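Local coordinates for protein type I modular polyketide synthase (Streptomyces albus subsp. albus, PDB 6IYT) that probably loads an ethylmalonyl extender unit from coenzyme A onto the synthase during salinomycin assembly, serving as the acyltransferase domain of one module, at residues 403-408 with 415-420; 379-384 with 409-414; 41-46 with 452-457; 35-40 with 430-435; 176-181 with 185-190. All coordinates share one frame; numbering follows the deposited sequence.

Contact 1 (403-408 with 415-420)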
# COMPACT_ATOMS: atom_id res chain seq x y z
N GLY A 403 -9.04 7.71 -3.20
CA GLY A 403 -10.03 7.23 -4.16
C GLY A 403 -10.97 6.20 -3.58
O GLY A 403 -12.15 6.19 -3.89
N ILE A 404 -10.47 5.32 -2.72
CA ILE A 404 -11.30 4.35 -2.09
C ILE A 404 -12.34 5.03 -1.19
O ILE A 404 -13.51 4.70 -1.25
CB ILE A 404 -10.46 3.34 -1.26
CG1 ILE A 404 -9.60 2.50 -2.22
CG2 ILE A 404 -11.36 2.43 -0.44
CD1 ILE A 404 -8.46 1.78 -1.53
N SER A 405 -11.90 5.95 -0.33
CA SER A 405 -12.84 6.69 0.55
C SER A 405 -13.87 7.47 -0.26
O SER A 405 -15.08 7.42 0.03
CB SER A 405 -12.08 7.65 1.46
OG SER A 405 -11.12 6.94 2.19
N GLU A 406 -13.40 8.17 -1.28
CA GLU A 406 -14.31 8.97 -2.18
C GLU A 406 -15.39 8.08 -2.84
O GLU A 406 -16.58 8.44 -2.93
CB GLU A 406 -13.48 9.64 -3.26
CG GLU A 406 -13.31 11.14 -3.12
CD GLU A 406 -12.97 11.81 -4.45
OE1 GLU A 406 -13.01 11.13 -5.51
OE2 GLU A 406 -12.63 13.02 -4.43
N THR A 407 -14.97 6.92 -3.32
CA THR A 407 -15.90 5.94 -3.88
C THR A 407 -16.87 5.42 -2.82
O THR A 407 -18.07 5.32 -3.07
CB THR A 407 -15.14 4.76 -4.50
OG1 THR A 407 -14.25 5.23 -5.52
CG2 THR A 407 -16.09 3.74 -5.08
N SER A 408 -16.36 5.05 -1.64
CA SER A 408 -17.23 4.57 -0.57
C SER A 408 -18.29 5.64 -0.19
O SER A 408 -19.44 5.31 0.04
CB SER A 408 -16.43 4.16 0.66
OG SER A 408 -16.04 5.28 1.41
N VAL A 415 -16.02 2.64 4.96
CA VAL A 415 -14.95 1.63 4.94
C VAL A 415 -13.67 2.21 5.56
O VAL A 415 -13.57 3.41 5.76
CB VAL A 415 -14.62 1.16 3.50
CG1 VAL A 415 -15.88 0.70 2.79
CG2 VAL A 415 -13.95 2.28 2.70
N LEU A 416 -12.72 1.32 5.93
CA LEU A 416 -11.38 1.77 6.33
C LEU A 416 -10.44 1.65 5.14
O LEU A 416 -10.38 0.61 4.49
CB LEU A 416 -10.86 0.92 7.47
CG LEU A 416 -9.39 1.11 7.84
CD1 LEU A 416 -9.14 2.46 8.47
CD2 LEU A 416 -8.94 -0.01 8.76
N ALA A 417 -9.81 2.76 4.80
CA ALA A 417 -8.80 2.80 3.75
C ALA A 417 -7.47 3.21 4.36
O ALA A 417 -7.31 4.34 4.81
CB ALA A 417 -9.22 3.77 2.66
N GLN A 418 -6.60 2.24 4.52
CA GLN A 418 -5.46 2.37 5.38
C GLN A 418 -4.20 2.16 4.56
O GLN A 418 -4.09 1.16 3.90
CB GLN A 418 -5.53 1.32 6.47
CG GLN A 418 -4.36 1.33 7.38
CD GLN A 418 -4.29 2.58 8.14
OE1 GLN A 418 -5.26 2.97 8.78
NE2 GLN A 418 -3.17 3.30 8.03
N GLY A 419 -3.28 3.11 4.61
CA GLY A 419 -1.94 2.92 4.02
C GLY A 419 -0.97 2.22 4.97
O GLY A 419 -1.32 1.90 6.11
N THR A 420 0.25 1.99 4.48
CA THR A 420 1.28 1.37 5.26
C THR A 420 2.33 2.40 5.59
O THR A 420 2.29 2.96 6.67
CB THR A 420 1.88 0.15 4.55
OG1 THR A 420 0.81 -0.73 4.14
CG2 THR A 420 2.80 -0.59 5.48
O HOH W 1 -12.73 6.04 4.43
O HOH W 2 -15.63 5.33 4.14

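Contact 2 (379-384 with 409-414)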
# COMPACT_ATOMS: atom_id res chain seq x y z
N VAL A 379 -14.22 -1.61 -9.39
CA VAL A 379 -13.83 -2.75 -8.60
C VAL A 379 -13.95 -2.43 -7.09
O VAL A 379 -14.42 -3.26 -6.32
CB VAL A 379 -12.40 -3.21 -8.96
CG1 VAL A 379 -11.91 -4.24 -7.97
CG2 VAL A 379 -12.39 -3.77 -10.38
N VAL A 380 -13.64 -1.21 -6.69
CA VAL A 380 -13.88 -0.80 -5.31
C VAL A 380 -15.38 -0.94 -4.97
O VAL A 380 -15.73 -1.43 -3.91
CB VAL A 380 -13.43 0.64 -5.07
CG1 VAL A 380 -13.81 1.09 -3.66
CG2 VAL A 380 -11.93 0.74 -5.25
N ARG A 381 -16.23 -0.45 -5.86
CA ARG A 381 -17.68 -0.61 -5.68
C ARG A 381 -18.06 -2.09 -5.51
O ARG A 381 -18.82 -2.45 -4.62
CB ARG A 381 -18.42 -0.02 -6.87
CG ARG A 381 -18.29 1.46 -7.01
CD ARG A 381 -19.09 1.99 -8.19
NE ARG A 381 -18.75 3.37 -8.44
CZ ARG A 381 -19.34 4.39 -7.83
NH1 ARG A 381 -18.87 5.63 -8.00
NH2 ARG A 381 -20.41 4.19 -7.06
N ALA A 382 -17.51 -2.94 -6.35
CA ALA A 382 -17.84 -4.32 -6.32
C ALA A 382 -17.34 -4.98 -5.03
O ALA A 382 -18.05 -5.82 -4.42
CB ALA A 382 -17.27 -5.00 -7.53
N LEU A 383 -16.14 -4.58 -4.58
CA LEU A 383 -15.60 -5.06 -3.31
C LEU A 383 -16.52 -4.68 -2.14
O LEU A 383 -16.83 -5.50 -1.30
CB LEU A 383 -14.17 -4.53 -3.09
CG LEU A 383 -13.13 -5.20 -3.96
CD1 LEU A 383 -11.87 -4.35 -4.06
CD2 LEU A 383 -12.78 -6.57 -3.41
N ILE A 384 -16.95 -3.43 -2.10
CA ILE A 384 -17.81 -2.98 -1.04
C ILE A 384 -19.12 -3.78 -1.05
O ILE A 384 -19.60 -4.26 -0.01
CB ILE A 384 -18.10 -1.49 -1.17
CG1 ILE A 384 -16.83 -0.70 -0.87
CG2 ILE A 384 -19.20 -1.09 -0.19
CD1 ILE A 384 -16.95 0.76 -1.13
N ASP A 409 -17.90 6.90 -0.21
CA ASP A 409 -18.85 8.01 0.07
C ASP A 409 -19.95 8.08 -1.00
O ASP A 409 -21.12 8.27 -0.68
CB ASP A 409 -18.10 9.34 0.14
CG ASP A 409 -17.26 9.46 1.38
OD1 ASP A 409 -17.41 8.62 2.30
OD2 ASP A 409 -16.39 10.36 1.40
N ASP A 410 -19.58 7.83 -2.23
CA ASP A 410 -20.53 7.83 -3.34
C ASP A 410 -21.51 6.65 -3.24
O ASP A 410 -22.70 6.80 -3.48
CB ASP A 410 -19.75 7.79 -4.66
CG ASP A 410 -20.63 8.06 -5.88
OD1 ASP A 410 -21.22 9.16 -5.96
OD2 ASP A 410 -20.55 7.26 -6.85
N VAL A 411 -21.05 5.52 -2.69
CA VAL A 411 -21.91 4.37 -2.51
C VAL A 411 -22.71 4.45 -1.19
O VAL A 411 -23.68 3.72 -1.01
CB VAL A 411 -21.10 3.06 -2.54
CG1 VAL A 411 -21.97 1.90 -2.14
CG2 VAL A 411 -20.53 2.84 -3.93
N GLY A 412 -22.20 5.24 -0.24
CA GLY A 412 -22.89 5.45 1.04
C GLY A 412 -22.57 4.39 2.08
O GLY A 412 -23.41 4.09 2.93
N VAL A 413 -21.37 3.81 1.99
CA VAL A 413 -20.94 2.76 2.94
C VAL A 413 -19.59 3.18 3.53
O VAL A 413 -18.72 3.61 2.81
CB VAL A 413 -20.76 1.38 2.23
CG1 VAL A 413 -20.20 0.34 3.19
CG2 VAL A 413 -22.07 0.90 1.63
N GLU A 414 -19.49 3.16 4.84
CA GLU A 414 -18.22 3.48 5.52
C GLU A 414 -17.25 2.34 5.37
O GLU A 414 -17.60 1.20 5.68
CB GLU A 414 -18.47 3.70 7.00
CG GLU A 414 -18.55 5.16 7.40
CD GLU A 414 -17.91 5.42 8.75
OE1 GLU A 414 -17.57 4.44 9.45
OE2 GLU A 414 -17.70 6.61 9.09

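Contact 3 (41-46 with 452-457)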
# COMPACT_ATOMS: atom_id res chain seq x y z
N PRO A 41 13.10 -0.07 19.47
CA PRO A 41 12.16 0.84 18.87
C PRO A 41 11.21 1.45 19.93
O PRO A 41 11.08 0.94 21.04
CB PRO A 41 11.39 -0.06 17.92
CG PRO A 41 11.34 -1.36 18.65
CD PRO A 41 12.64 -1.47 19.40
N LEU A 42 10.45 2.43 19.53
CA LEU A 42 9.40 2.89 20.35
C LEU A 42 8.33 1.82 20.53
O LEU A 42 8.28 0.83 19.79
CB LEU A 42 8.81 4.22 19.81
CG LEU A 42 7.86 4.21 18.64
CD1 LEU A 42 7.36 5.61 18.37
CD2 LEU A 42 8.54 3.64 17.42
N VAL A 43 7.50 2.03 21.55
CA VAL A 43 6.57 1.04 22.09
C VAL A 43 5.15 1.63 21.89
O VAL A 43 4.98 2.81 22.15
CB VAL A 43 6.79 0.97 23.64
CG1 VAL A 43 5.96 -0.10 24.27
CG2 VAL A 43 8.28 0.82 23.96
N PRO A 44 4.13 0.78 21.63
CA PRO A 44 2.74 1.21 21.76
C PRO A 44 2.12 0.84 23.09
O PRO A 44 2.32 -0.26 23.58
CB PRO A 44 2.04 0.44 20.64
CG PRO A 44 2.75 -0.88 20.64
CD PRO A 44 4.21 -0.55 20.98
N TRP A 45 1.36 1.76 23.67
CA TRP A 45 0.49 1.48 24.78
C TRP A 45 -0.95 1.58 24.27
O TRP A 45 -1.40 2.68 23.89
CB TRP A 45 0.69 2.51 25.89
CG TRP A 45 1.85 2.31 26.75
CD1 TRP A 45 2.85 1.36 26.61
CD2 TRP A 45 2.15 3.03 27.95
NE1 TRP A 45 3.77 1.51 27.61
CE2 TRP A 45 3.36 2.52 28.46
CE3 TRP A 45 1.50 4.08 28.65
CZ2 TRP A 45 3.95 3.02 29.63
CZ3 TRP A 45 2.06 4.54 29.81
CH2 TRP A 45 3.28 4.02 30.29
N ILE A 46 -1.66 0.45 24.20
CA ILE A 46 -3.00 0.45 23.65
C ILE A 46 -4.00 0.50 24.80
O ILE A 46 -3.70 0.04 25.88
CB ILE A 46 -3.29 -0.73 22.72
CG1 ILE A 46 -3.40 -2.02 23.49
CG2 ILE A 46 -2.20 -0.84 21.66
CD1 ILE A 46 -3.82 -3.17 22.63
N ALA A 452 7.61 -9.14 20.32
CA ALA A 452 8.49 -10.31 20.09
C ALA A 452 9.96 -9.88 20.15
O ALA A 452 10.35 -8.86 19.56
CB ALA A 452 8.18 -10.95 18.76
N GLY A 453 10.72 -10.56 21.03
CA GLY A 453 12.16 -10.37 21.11
C GLY A 453 12.59 -9.28 22.06
O GLY A 453 13.78 -8.98 22.18
N ARG A 454 11.63 -8.58 22.67
CA ARG A 454 11.97 -7.41 23.49
C ARG A 454 12.29 -7.81 24.93
O ARG A 454 12.63 -6.97 25.75
CB ARG A 454 10.82 -6.40 23.50
CG ARG A 454 10.43 -5.87 22.12
CD ARG A 454 11.55 -5.04 21.48
NE ARG A 454 12.07 -4.00 22.38
CZ ARG A 454 11.56 -2.76 22.50
NH1 ARG A 454 10.54 -2.36 21.74
NH2 ARG A 454 12.14 -1.89 23.32
N GLY A 455 11.99 -9.06 25.26
CA GLY A 455 12.18 -9.57 26.61
C GLY A 455 11.20 -9.01 27.62
O GLY A 455 11.55 -8.79 28.78
N ALA A 456 9.98 -8.68 27.16
CA ALA A 456 8.93 -8.11 28.02
C ALA A 456 8.29 -9.16 28.93
O ALA A 456 8.34 -10.37 28.65
CB ALA A 456 7.86 -7.43 27.17
N LYS A 457 7.70 -8.71 30.03
CA LYS A 457 6.90 -9.59 30.90
C LYS A 457 5.67 -8.85 31.37
O LYS A 457 5.67 -7.61 31.47
CB LYS A 457 7.71 -10.03 32.11
CG LYS A 457 8.48 -8.90 32.78
CD LYS A 457 9.16 -9.35 34.07
CE LYS A 457 8.25 -9.14 35.27
NZ LYS A 457 8.30 -10.27 36.24

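Contact 4 (35-40 with 430-435)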
# COMPACT_ATOMS: atom_id res chain seq x y z
N ALA A 35 11.44 -11.42 14.17
CA ALA A 35 10.63 -10.49 14.94
C ALA A 35 10.14 -9.40 14.01
O ALA A 35 10.87 -9.01 13.10
CB ALA A 35 11.46 -9.87 16.06
N LEU A 36 9.03 -8.76 14.37
CA LEU A 36 8.59 -7.57 13.67
C LEU A 36 9.62 -6.45 13.76
O LEU A 36 9.93 -5.83 12.76
CB LEU A 36 7.20 -7.10 14.17
CG LEU A 36 6.68 -5.79 13.55
CD1 LEU A 36 6.59 -5.88 12.04
CD2 LEU A 36 5.31 -5.43 14.12
N PHE A 37 10.14 -6.19 14.98
CA PHE A 37 11.16 -5.15 15.18
C PHE A 37 12.38 -5.72 15.91
O PHE A 37 12.24 -6.58 16.80
CB PHE A 37 10.57 -3.99 15.98
CG PHE A 37 9.41 -3.33 15.31
CD1 PHE A 37 9.55 -2.74 14.08
CD2 PHE A 37 8.18 -3.29 15.92
CE1 PHE A 37 8.50 -2.07 13.49
CE2 PHE A 37 7.11 -2.65 15.32
CZ PHE A 37 7.27 -2.05 14.09
N SER A 38 13.55 -5.19 15.57
CA SER A 38 14.78 -5.48 16.31
C SER A 38 15.21 -4.27 17.13
O SER A 38 14.70 -3.17 16.97
CB SER A 38 15.89 -5.83 15.33
OG SER A 38 16.03 -4.78 14.39
N GLY A 39 16.19 -4.47 18.00
CA GLY A 39 16.74 -3.38 18.82
C GLY A 39 15.75 -2.79 19.81
O GLY A 39 15.00 -3.52 20.48
N ASP A 40 15.68 -1.46 19.84
CA ASP A 40 14.96 -0.73 20.89
C ASP A 40 14.07 0.35 20.28
O ASP A 40 14.25 1.53 20.54
CB ASP A 40 15.95 -0.10 21.86
CG ASP A 40 16.60 -1.12 22.77
OD1 ASP A 40 15.87 -1.89 23.41
OD2 ASP A 40 17.85 -1.17 22.82
N ARG A 430 5.98 4.86 11.94
CA ARG A 430 5.01 4.79 10.85
C ARG A 430 4.23 3.47 10.82
O ARG A 430 3.01 3.46 10.67
CB ARG A 430 5.68 5.03 9.49
CG ARG A 430 4.71 5.02 8.33
CD ARG A 430 3.69 6.12 8.41
NE ARG A 430 2.39 5.66 8.91
CZ ARG A 430 1.32 6.44 9.05
NH1 ARG A 430 1.43 7.76 8.95
NH2 ARG A 430 0.16 5.91 9.42
N VAL A 431 4.93 2.35 10.97
CA VAL A 431 4.26 1.04 11.01
C VAL A 431 3.26 1.01 12.17
O VAL A 431 2.11 0.59 12.00
CB VAL A 431 5.26 -0.10 11.14
CG1 VAL A 431 4.55 -1.43 11.33
CG2 VAL A 431 6.15 -0.14 9.89
N LEU A 432 3.74 1.30 13.37
CA LEU A 432 2.85 1.27 14.54
C LEU A 432 1.68 2.22 14.39
O LEU A 432 0.57 1.94 14.91
CB LEU A 432 3.64 1.61 15.80
CG LEU A 432 4.68 0.57 16.26
CD1 LEU A 432 5.41 1.09 17.49
CD2 LEU A 432 4.04 -0.77 16.56
N THR A 433 1.92 3.38 13.78
CA THR A 433 0.85 4.36 13.52
C THR A 433 -0.23 3.83 12.55
O THR A 433 -1.41 3.88 12.84
CB THR A 433 1.41 5.72 13.04
OG1 THR A 433 2.31 6.24 14.04
CG2 THR A 433 0.29 6.71 12.84
N SER A 434 0.20 3.13 11.51
CA SER A 434 -0.73 2.50 10.61
C SER A 434 -1.48 1.36 11.29
O SER A 434 -2.72 1.22 11.13
CB SER A 434 -0.01 2.02 9.35
OG SER A 434 0.46 3.15 8.63
N PHE A 435 -0.77 0.56 12.09
CA PHE A 435 -1.42 -0.48 12.87
C PHE A 435 -2.52 0.16 13.79
O PHE A 435 -3.61 -0.38 13.93
CB PHE A 435 -0.43 -1.21 13.77
CG PHE A 435 0.50 -2.17 13.08
CD1 PHE A 435 0.41 -2.46 11.72
CD2 PHE A 435 1.46 -2.84 13.85
CE1 PHE A 435 1.25 -3.42 11.16
CE2 PHE A 435 2.33 -3.73 13.28
CZ PHE A 435 2.24 -4.03 11.93

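Contact 5 (176-181 with 185-190)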
# COMPACT_ATOMS: atom_id res chain seq x y z
N PRO A 176 22.30 1.71 -10.16
CA PRO A 176 21.47 2.46 -11.12
C PRO A 176 20.37 3.29 -10.44
O PRO A 176 19.97 2.98 -9.33
CB PRO A 176 20.85 1.37 -11.97
CG PRO A 176 21.00 0.12 -11.23
CD PRO A 176 22.21 0.27 -10.34
N SER A 177 19.93 4.35 -11.10
CA SER A 177 18.97 5.31 -10.52
C SER A 177 17.60 4.72 -10.41
O SER A 177 17.09 4.11 -11.36
CB SER A 177 18.86 6.54 -11.41
OG SER A 177 17.76 7.35 -10.99
N LEU A 178 16.98 4.94 -9.26
CA LEU A 178 15.61 4.53 -9.03
C LEU A 178 14.59 5.33 -9.82
O LEU A 178 13.42 4.99 -9.83
CB LEU A 178 15.30 4.65 -7.53
CG LEU A 178 15.44 3.36 -6.76
CD1 LEU A 178 15.24 3.61 -5.27
CD2 LEU A 178 14.44 2.35 -7.28
N ASP A 179 15.03 6.40 -10.49
CA ASP A 179 14.13 7.12 -11.37
C ASP A 179 14.01 6.50 -12.76
O ASP A 179 13.22 6.95 -13.56
CB ASP A 179 14.57 8.58 -11.48
CG ASP A 179 14.33 9.36 -10.19
OD1 ASP A 179 13.15 9.46 -9.78
OD2 ASP A 179 15.31 9.90 -9.62
N ARG A 180 14.80 5.49 -13.05
CA ARG A 180 14.64 4.71 -14.26
C ARG A 180 13.51 3.69 -14.10
O ARG A 180 13.50 2.91 -13.15
CB ARG A 180 15.96 3.99 -14.59
CG ARG A 180 17.04 4.95 -15.07
CD ARG A 180 18.42 4.33 -15.09
NE ARG A 180 18.47 3.09 -15.83
CZ ARG A 180 19.48 2.22 -15.76
NH1 ARG A 180 19.39 1.05 -16.37
NH2 ARG A 180 20.62 2.55 -15.15
N ILE A 181 12.63 3.61 -15.10
CA ILE A 181 11.44 2.76 -14.99
C ILE A 181 11.78 1.26 -14.80
O ILE A 181 11.15 0.58 -14.03
CB ILE A 181 10.47 2.97 -16.19
CG1 ILE A 181 9.14 2.30 -15.91
CG2 ILE A 181 11.08 2.47 -17.47
CD1 ILE A 181 8.03 2.78 -16.80
N GLN A 185 10.23 -0.23 -11.19
CA GLN A 185 9.11 -1.17 -11.09
C GLN A 185 9.51 -2.44 -10.30
O GLN A 185 8.78 -2.86 -9.44
CB GLN A 185 8.53 -1.51 -12.45
CG GLN A 185 7.90 -0.32 -13.13
CD GLN A 185 6.94 -0.71 -14.26
OE1 GLN A 185 6.65 -1.88 -14.47
NE2 GLN A 185 6.38 0.29 -14.92
N PRO A 186 10.69 -3.00 -10.56
CA PRO A 186 10.99 -4.19 -9.77
C PRO A 186 11.28 -3.88 -8.31
O PRO A 186 10.96 -4.71 -7.41
CB PRO A 186 12.25 -4.78 -10.47
CG PRO A 186 12.16 -4.28 -11.88
CD PRO A 186 11.63 -2.86 -11.70
N VAL A 187 11.78 -2.67 -8.03
CA VAL A 187 11.98 -2.25 -6.63
C VAL A 187 10.62 -2.03 -5.91
O VAL A 187 10.40 -2.56 -4.84
CB VAL A 187 12.82 -1.00 -6.54
CG1 VAL A 187 12.71 -0.39 -5.17
CG2 VAL A 187 14.26 -1.33 -6.87
N LEU A 188 9.69 -1.36 -6.59
CA LEU A 188 8.31 -1.20 -6.07
C LEU A 188 7.64 -2.53 -5.79
O LEU A 188 6.95 -2.67 -4.80
CB LEU A 188 7.47 -0.40 -7.05
CG LEU A 188 7.10 1.05 -6.77
CD1 LEU A 188 7.97 1.75 -5.77
CD2 LEU A 188 6.94 1.86 -8.06
N PHE A 189 7.76 -3.47 -6.74
CA PHE A 189 7.27 -4.81 -6.58
C PHE A 189 7.82 -5.45 -5.28
O PHE A 189 7.06 -5.95 -4.48
CB PHE A 189 7.68 -5.66 -7.77
CG PHE A 189 7.49 -7.12 -7.58
CD1 PHE A 189 6.26 -7.71 -7.82
CD2 PHE A 189 8.56 -7.93 -7.35
CE1 PHE A 189 6.08 -9.08 -7.70
CE2 PHE A 189 8.41 -9.30 -7.26
CZ PHE A 189 7.16 -9.88 -7.43
N THR A 190 9.12 -5.32 -5.06
CA THR A 190 9.75 -5.95 -3.91
C THR A 190 9.26 -5.30 -2.64
O THR A 190 8.87 -5.99 -1.71
CB THR A 190 11.29 -5.86 -3.97
OG1 THR A 190 11.72 -4.51 -3.80
CG2 THR A 190 11.75 -6.36 -5.25

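Contact 1 (403-408 with 415-420)
The middle of helix 401-411 lies against strand 416-418, with CA of Ser405 6.5 Å from CA of Ala417, and Ser408 similarly beside Val415. One face of the helix supplies Ile404, Ser405 and Ser408; Val415, just before the strand, and Ala417 within it answer, while Leu416 points away from the helix and touches Ala438 of helix 428-439. Ile404 uses its CG2 branch, which lies 4.0 Å from Ala417 CB and is also in contact with Val415 CG2, the side chains of Ile404 and Val415 crossing at about a right angle. Ser408 sets its CB 3.7 Å from Val415 CG2, the valine branch that sits between its own backbone N and carbonyl carbon (chi1 -53° for CG1). The small Ala417 methyl also meets Ser405 OG.

The polar link is made through water. Water 1 joins Ser405 OG to Val415 O, donating to that carbonyl over 3.1 Å, and water 2 donates to Ser408 OG at 2.8 Å while accepting from Val415 N. Ser408 OG, at chi1 79°, turns back to donate to Ser405 O of its own helix at 2.7 Å, which leaves the hydroxyl oxygen to receive water 2. Val415 O is gripped further by Arg441. Ile404 and Val415 also touch Phe391 of strand 388-393, and Leu416 and Gln418 bond to that strand through their backbones. Strand 388-393, helix 401-411 and strand 416-418 thus form a beta-alpha-beta unit, the helix packed on the parallel sheet at its edge strand.

Contact 2 (379-384 with 409-414)
Arg381 and Asp410 form a salt bridge at the surface, carried by a single carboxylate oxygen. Asp410 OD2 accepts from Arg381 NH1 over 2.6 Å with an N-H...O angle of 158°, and from Arg381 NH2 over a weak 3.1 Å bond. The oxygen sits at the guanidinium edge, near its plane, yet NH1 reaches OD2 on the anti side and the two planes stand 85° apart; the pair is therefore not a flat, two-oxygen bidentate bridge. Arg381 is extended from CG to NE (chi2 -178°), which carries its charge from one helix across to the other. Glu377 gives NH1 a second acidic partner, so the arginine probably offsets charge from both carboxylates.

Carbon contacts flank the bridge. Val411 CG2 lies 3.4 Å from Arg381 NH2, approaching the guanidinium obliquely, and 4.1 Å from Arg381 CG. Farther along, in an apolar contact, Ile384 CG2 meets the fork of Val413, 3.8 Å from its CB, as the two side chains run past each other in opposite directions.

A Schellman motif ends the second helix: Gly412, with positive phi, is its C-prime residue, and Val413 N bonds back to Ser408 O. This turn places Val413 over Ile384. Helix 376-385 thereby packs beside the end of helix 401-411, Ile384 also touching Ser408 and Val415, while Leu383 and Ile384 reach Phe391 of strand 388-393.

Contact 3 (41-46 with 452-457)
Pro41 O is approached by Arg454 NH1 in a weak hydrogen bond, 3.4 Å long and bent to 132° at the hydrogen. The same nitrogen is nearer to the proline ring, lying 3.3 Å from Pro41 CD and equally near CG. CD stands over one face of the guanidinium, displaced toward its rim, and is 3.5 Å from Arg454 CZ. The contact is thus mainly a flat cation laid against an aliphatic ring, with the carbonyl of the same residue adding a modest polar component. Two bends shape the arginine, at chi2 (-65°) and chi3 (-51°), and fold the chain over before the guanidinium meets Pro41, its side chain coming from the opposite direction to that of the proline. Val43 CG2 marks the margin of the contact, 4.5 Å from Arg454 NH1.

Around this pair, Arg454 NH2 has a long, weak ion pair with Asp40, and the arginine side chain also rests on Thr75 of helix 74-84. Val43 touches Phe451, just ahead of Ala452, so the strand and the loop meet at a second place. Gly453 and Gly455, both with positive phi, flank Arg454 in this irregular loop. Val43 and Trp45 bond through their backbones to Gly96 and Val94 of strand 90-96. The C-terminal loop 452-457 is consequently laid over the entry to strand 43-49, an outer strand of the three-stranded antiparallel sheet.

Contact 4 (35-40 with 430-435)
Phe37 and Phe435 are the flat groups here, and each has an aliphatic neighbour over one face. Leu36 CG of the same loop stands 3.6 Å above the Phe37 ring, over its centre, while Leu432 CD2 comes in near the ring plane at the edge, 3.8 Å from Phe37 CE2. Val431 CG1 approaches Phe37 CZ obliquely at 3.9 Å. This same methyl lies above one face of the Phe435 ring, toward its rim, and so fills the angle between the two aromatics. At the edge of Phe435, in its plane, Leu36 CD2 meets CE2 at 3.5 Å. Leu36 has CG anti to the backbone N (chi1 176°), which lets one side chain cover Phe37 and still abut Phe435.

All five of these side chains are buried. Phe435 also meets Trp199, the ring planes at about 60°, and Val198 of helix 181-200 touches Leu36, Val431 and Phe435. Leu432 reaches Leu95 of strand 90-96. The N-terminal loop is further tied down where Leu36 O accepts from Ser143. Together they make a small hydrophobic core in which loop 35-40, ahead of strand 43-49, is docked on helix 428-439 beside helix 181-200.

Contact 5 (176-181 with 185-190)
An ST turn and a type I beta turn lead into the first turn of helix 181-200. Ser177 OG accepts from Asp179 N at 2.9 Å, the beta turn runs from Ser177 to Arg180, and Arg180 takes the N-cap position. A helical bond crosses the contact: Gln185 N donates to Ile181 O over 3.1 Å, nearly straight at 173°. Pro186, which has no N-H to give, interrupts this pattern and kinks the helix.

Beside the bond, the side chains of Ile181 and Gln185 run together in the same direction. Gln185, extended beyond CG (chi2 -162°), lays its amide along the isoleucine, with NE2 3.5 Å from Ile181 CD1. Gln185 is buried, touching Gln214 and, on helix 228-245, Val235 and Ser239. Gln214 belongs to a GxSxG sequence that fits the nucleophile elbow of acyltransferases; Gln185 lies near Gly211, Ser213 and Gly215 without touching them, so this helix start probably borders the active site.

Leu178, at the beta turn, packs across Val187 at about a right angle, and both side chains also touch helix 165-170. Its CD2 is the contacting branch, 3.7 Å from Val187 CG2 and 3.8 Å from CB.

Overall arrangement
From the N terminus, loop 35-40 and strand 43-49 come first, yet their partners lie near the end of the chain. Contact 4 closes a loop of 389 residues and contact 3 one of 405; they cross and touch; contact 4 ties the N-terminal loop to helix 428-439, and contact 3 ties the start of strand 43-49 to the C-terminal loop. Contact 5, a local closure at the start of helix 181-200, nests inside both. Contacts 1 and 2 nest there too, cross each other, and share helix 401-411 near the parallel sheet. Contact 1 reaches contact 4 through Thr420 O and Ser434 OG, whereas contacts 2 and 5 lie on opposite sides of the chain's centre.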